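Local coordinates for phenolpthiocerol synthesis type-I polyketide synthase ppsA (Mycobacterium bovis, PDB 7AKC), which supplies the acyltransferase domain of a modular polyketide synthase thought to build phthiocerol and phenolphthiocerol lipids from malonyl-CoA or methylmalonyl-CoA extender units, at residues A142-Q147 with P216-L221; V24-G29 with Q272-A277. One frame throughout, in Å; residues are numbered along the deposited sequence.

Interaction 1: A142-Q147 with P216-L221; sequences APLSGQ and PAMDAL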
loop_
_atom_site.group_PDB
_atom_site.type_symbol
_atom_site.label_atom_id
_atom_site.label_comp_id
_atom_site.label_asym_id
_atom_site.label_seq_id
_atom_site.Cartn_x
_atom_site.Cartn_y
_atom_site.Cartn_z
ATOM N N ALA A 142 -1.980 -15.930 6.782
ATOM C CA ALA A 142 -1.572 -16.264 8.128
ATOM C C ALA A 142 -0.563 -17.426 8.254
ATOM O O ALA A 142 0.347 -17.298 9.070
ATOM C CB ALA A 142 -2.799 -16.527 9.009
ATOM N N PRO A 143 -0.678 -18.561 7.522
ATOM C CA PRO A 143 0.296 -19.649 7.719
ATOM C C PRO A 143 1.742 -19.224 7.347
ATOM O O PRO A 143 2.696 -19.889 7.756
ATOM C CB PRO A 143 -0.223 -20.738 6.785
ATOM C CG PRO A 143 -1.712 -20.489 6.689
ATOM C CD PRO A 143 -1.736 -18.978 6.584
ATOM N N LEU A 144 1.906 -18.063 6.713
ATOM C CA LEU A 144 3.254 -17.559 6.314
ATOM C C LEU A 144 3.766 -16.568 7.360
ATOM O O LEU A 144 4.805 -15.951 7.122
ATOM C CB LEU A 144 3.147 -16.917 4.929
ATOM C CG LEU A 144 2.684 -17.849 3.813
ATOM C CD1 LEU A 144 2.777 -17.166 2.464
ATOM C CD2 LEU A 144 3.491 -19.135 3.810
ATOM N N SER A 145 3.052 -16.425 8.476
ATOM C CA SER A 145 3.440 -15.491 9.519
ATOM C C SER A 145 4.909 -15.683 9.942
ATOM O O SER A 145 5.358 -16.797 10.219
ATOM C CB SER A 145 2.489 -15.613 10.719
ATOM O OG SER A 145 1.166 -15.171 10.409
ATOM N N GLY A 146 5.659 -14.598 9.893
ATOM C CA GLY A 146 7.046 -14.594 10.319
ATOM C C GLY A 146 8.094 -15.070 9.336
ATOM O O GLY A 146 9.291 -14.949 9.609
ATOM N N GLN A 147 7.684 -15.640 8.204
ATOM C CA GLN A 147 8.651 -16.169 7.227
ATOM C C GLN A 147 9.296 -15.093 6.383
ATOM O O GLN A 147 10.458 -15.221 5.994
ATOM C CB GLN A 147 7.966 -17.198 6.295
ATOM C CG GLN A 147 7.561 -18.452 7.058
ATOM C CD GLN A 147 6.832 -19.464 6.211
ATOM O OE1 GLN A 147 6.989 -19.527 4.982
ATOM N NE2 GLN A 147 5.998 -20.287 6.878
ATOM N N PRO A 216 7.404 -13.352 -4.304
ATOM C CA PRO A 216 6.990 -14.658 -4.823
ATOM C C PRO A 216 6.291 -15.626 -3.858
ATOM O O PRO A 216 5.674 -16.536 -4.309
ATOM C CB PRO A 216 8.312 -15.270 -5.311
ATOM C CG PRO A 216 9.133 -14.084 -5.703
ATOM C CD PRO A 216 8.807 -13.078 -4.626
ATOM N N ALA A 217 6.401 -15.385 -2.560
ATOM C CA ALA A 217 5.716 -16.239 -1.570
ATOM C C ALA A 217 4.198 -16.099 -1.707
ATOM O O ALA A 217 3.480 -16.984 -1.258
ATOM C CB ALA A 217 6.162 -15.878 -0.191
ATOM N N MET A 218 3.747 -14.998 -2.301
ATOM C CA MET A 218 2.295 -14.790 -2.515
ATOM C C MET A 218 1.770 -15.579 -3.725
ATOM O O MET A 218 0.552 -15.730 -3.826
ATOM C CB MET A 218 2.002 -13.297 -2.687
ATOM C CG MET A 218 2.464 -12.471 -1.516
ATOM S SD MET A 218 1.467 -12.769 -0.042
ATOM C CE MET A 218 2.631 -13.662 0.985
ATOM N N ASP A 219 2.646 -16.057 -4.605
ATOM C CA ASP A 219 2.178 -16.753 -5.831
ATOM C C ASP A 219 1.276 -17.920 -5.439
ATOM O O ASP A 219 0.220 -18.075 -6.044
ATOM C CB ASP A 219 3.340 -17.337 -6.621
ATOM C CG ASP A 219 4.266 -16.322 -7.250
ATOM O OD1 ASP A 219 3.861 -15.171 -7.373
ATOM O OD2 ASP A 219 5.376 -16.712 -7.622
ATOM N N ALA A 220 1.677 -18.675 -4.424
ATOM C CA ALA A 220 0.926 -19.888 -4.032
ATOM C C ALA A 220 -0.456 -19.582 -3.448
ATOM O O ALA A 220 -1.248 -20.499 -3.415
ATOM C CB ALA A 220 1.749 -20.715 -3.086
ATOM N N LEU A 221 -0.715 -18.349 -3.014
ATOM C CA LEU A 221 -2.019 -17.966 -2.413
ATOM C C LEU A 221 -2.979 -17.404 -3.473
ATOM O O LEU A 221 -4.151 -17.216 -3.146
ATOM C CB LEU A 221 -1.794 -16.925 -1.317
ATOM C CG LEU A 221 -0.700 -17.225 -0.297
ATOM C CD1 LEU A 221 -0.595 -16.090 0.699
ATOM C CD2 LEU A 221 -0.970 -18.531 0.423
#

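Interaction 2: V24-G29 with Q272-A277; sequences VFVYSG and QAIASA. With NA (sodium ion), chain C.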
loop_
_atom_site.group_PDB
_atom_site.type_symbol
_atom_site.label_atom_id
_atom_site.label_comp_id
_atom_site.label_asym_id
_atom_site.label_seq_id
_atom_site.Cartn_x
_atom_site.Cartn_y
_atom_site.Cartn_z
ATOM N N VAL A 24 -6.852 14.259 -1.603
ATOM C CA VAL A 24 -6.657 12.819 -1.779
ATOM C C VAL A 24 -6.592 12.160 -0.441
ATOM O O VAL A 24 -5.855 12.628 0.420
ATOM C CB VAL A 24 -5.362 12.499 -2.537
ATOM C CG1 VAL A 24 -5.281 11.011 -2.864
ATOM C CG2 VAL A 24 -5.237 13.343 -3.806
ATOM N N PHE A 25 -7.285 11.032 -0.277
ATOM C CA PHE A 25 -7.182 10.265 0.967
ATOM C C PHE A 25 -6.304 9.087 0.649
ATOM O O PHE A 25 -6.544 8.390 -0.329
ATOM C CB PHE A 25 -8.559 9.811 1.472
ATOM C CG PHE A 25 -9.350 10.869 2.234
ATOM C CD1 PHE A 25 -9.053 12.218 2.105
ATOM C CD2 PHE A 25 -10.376 10.507 3.102
ATOM C CE1 PHE A 25 -9.797 13.184 2.791
ATOM C CE2 PHE A 25 -11.093 11.476 3.814
ATOM C CZ PHE A 25 -10.806 12.809 3.657
ATOM N N VAL A 26 -5.268 8.873 1.462
ATOM C CA VAL A 26 -4.305 7.808 1.261
ATOM C C VAL A 26 -4.461 6.748 2.353
ATOM O O VAL A 26 -4.433 7.083 3.531
ATOM C CB VAL A 26 -2.862 8.344 1.182
ATOM C CG1 VAL A 26 -1.886 7.192 0.949
ATOM C CG2 VAL A 26 -2.717 9.412 0.074
ATOM N N TYR A 27 -4.642 5.482 1.951
ATOM C CA TYR A 27 -4.846 4.377 2.875
ATOM C C TYR A 27 -3.625 3.498 2.889
ATOM O O TYR A 27 -3.320 2.881 1.873
ATOM C CB TYR A 27 -6.096 3.584 2.472
ATOM C CG TYR A 27 -7.326 4.449 2.602
ATOM C CD1 TYR A 27 -8.003 4.547 3.809
ATOM C CD2 TYR A 27 -7.737 5.268 1.556
ATOM C CE1 TYR A 27 -9.107 5.384 3.952
ATOM C CE2 TYR A 27 -8.795 6.167 1.708
ATOM C CZ TYR A 27 -9.493 6.204 2.902
ATOM O OH TYR A 27 -10.561 7.047 3.046
ATOM N N SER A 28 -2.917 3.443 4.021
ATOM C CA SER A 28 -1.697 2.640 4.088
ATOM C C SER A 28 -2.037 1.148 4.248
ATOM O O SER A 28 -3.136 0.818 4.712
ATOM C CB SER A 28 -0.815 3.125 5.234
ATOM O OG SER A 28 -1.372 2.804 6.496
ATOM N N GLY A 29 -1.077 0.274 3.920
ATOM C CA GLY A 29 -1.247 -1.171 4.016
ATOM C C GLY A 29 -1.131 -1.741 5.411
ATOM O O GLY A 29 -2.026 -2.458 5.874
ATOM N N GLN A 272 4.326 6.186 -8.226
ATOM C CA GLN A 272 3.694 6.425 -9.518
ATOM C C GLN A 272 2.275 6.921 -9.341
ATOM O O GLN A 272 1.874 7.826 -10.068
ATOM C CB GLN A 272 3.701 5.134 -10.377
ATOM C CG GLN A 272 5.106 4.579 -10.733
ATOM C CD GLN A 272 5.701 3.659 -9.676
ATOM O OE1 GLN A 272 5.243 3.557 -8.543
ATOM N NE2 GLN A 272 6.730 2.932 -10.066
ATOM N N ALA A 273 1.501 6.346 -8.384
ATOM C CA ALA A 273 0.132 6.818 -8.160
ATOM C C ALA A 273 0.123 8.241 -7.575
ATOM O O ALA A 273 -0.632 9.090 -8.028
ATOM C CB ALA A 273 -0.615 5.854 -7.226
ATOM N N ILE A 274 0.979 8.521 -6.577
ATOM C CA ILE A 274 1.057 9.867 -5.989
ATOM C C ILE A 274 1.461 10.901 -7.078
ATOM O O ILE A 274 0.862 11.967 -7.170
ATOM C CB ILE A 274 2.120 9.852 -4.846
ATOM C CG1 ILE A 274 1.648 9.003 -3.637
ATOM C CG2 ILE A 274 2.490 11.286 -4.384
ATOM C CD1 ILE A 274 0.305 9.555 -2.934
ATOM N N ALA A 275 2.482 10.594 -7.872
ATOM C CA ALA A 275 2.949 11.488 -8.935
ATOM C C ALA A 275 1.833 11.786 -9.929
ATOM O O ALA A 275 1.692 12.920 -10.398
ATOM C CB ALA A 275 4.127 10.858 -9.666
ATOM N N SER A 276 1.021 10.767 -10.247
ATOM C CA SER A 276 -0.087 10.972 -11.210
ATOM C C SER A 276 -1.117 11.905 -10.589
ATOM O O SER A 276 -1.629 12.817 -11.246
ATOM C CB SER A 276 -0.744 9.641 -11.541
ATOM O OG SER A 276 -1.857 9.822 -12.403
ATOM N N ALA A 277 -1.455 11.670 -9.319
ATOM C CA ALA A 277 -2.424 12.540 -8.620
ATOM C C ALA A 277 -1.905 13.984 -8.575
ATOM O O ALA A 277 -2.639 14.923 -8.909
ATOM C CB ALA A 277 -2.648 12.002 -7.193
HETATM NA NA NA C . -3.356 14.158 -11.854
HETATM O O HOH W 1 -4.824 12.273 -11.261
#

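Interaction 1: A142-Q147 with P216-L221
L144 and A217 mark the closest backbone approach, with 8.4 Å between their CA atoms. Each sits in a short 3-10 turn, 142-144 on one side and 216-220 on the other, and no hydrogen bond joins the two segments. Side chains bridge the gap, and nearly all of it depends on one methyl. With chi2 extended at -173°, L144 pushes CD1 forward into a notch made by three residues of 216-221. There CD1 of L144 meets two methyls, M218 CE at 3.8 Å and L221 CD1 at 4.0 Å. CD1 of L144 also rests at 3.8 Å on A217 O, a van der Waals contact. M218 starts out away from L144, but bends at chi2 (-70°) and again at chi3, which brings the CE methyl back to the leucine, the two side chains running past each other in opposite senses. V211 packs against both. Behind the leucine, A142 O takes two donors from S145: the backbone N, and OG, which lies 2.6 Å from A142 O and approaches a lone pair within the plane of the carbonyl. Both segments lie in connections to the antiparallel sheet, consistent with the hinge between the large and the small, ferredoxin-like subdomains of acyltransferases.

Interaction 2: V24-G29 with Q272-A277
V26 faces I274 across a buried interface between strand 23-27 and helix 270-278, and I274 is the side chain to follow. It leaves the helix beside the strand, where CB of I274 is still 6.9 Å from CG2 of V26. At CB the chain forks. The CG2 branch of I274 stays farther back, while the other branch closes in: CG1 of I274 is 5.7 Å from CG2 of V26. A bend at chi2 (-62°) then turns the last bond toward the strand, and CD1 of I274 meets CG2 of V26 at 4.3 Å, methyl to methyl, the isoleucine end-on and the valine methyl taken more from its flank. The isoleucine also touches I109 and F288 of the neighbouring strands and I301, T304 and L305 of helix 298-308.

This is a helix laid on one face of a parallel sheet, as in the large, alpha/beta-hydrolase-like part of acyltransferases; strand 23-27 is the middle one of five, between 107-110 and 287-290. V26 is close to, but makes no contact with, what is probably the nucleophile elbow (a GxSxG pattern) at the end of strand 107-110.

One turn further along the helix a second methyl contact follows, with CG2 of V24 at 4.5 Å from CB of A277. Both valines have CG1 anti to the backbone N (-172° in V24), which leaves CG2 as the methyl offered to the helix. CB of A277 points to the sheet, where it also touches L107, I109 and F288. Next to it, on the helix backbone, S276 O binds a sodium ion at 2.3 Å, and the carbonyls of S279, A281 and G283 and a water join it in the metal's shell.

Interaction 2 joins the first strand of the domain to a helix late in the chain, and both segments of interaction 1 fall between them, in the order 24-29, 142-147, 216-221, 272-277. The two contacts lie on opposite sides of the chain's centre, 26 Å apart between centres and about 12 Å between nearest atoms, without touching. Interaction 2 belongs to the core of the five-stranded parallel sheet. Interaction 1 is nearer the periphery, where the chain passes to and from the four-stranded antiparallel sheet. In the two-subdomain scheme of acyltransferases, interaction 2 would then pack the interior of the large part and interaction 1 would bring together the connections to the small one.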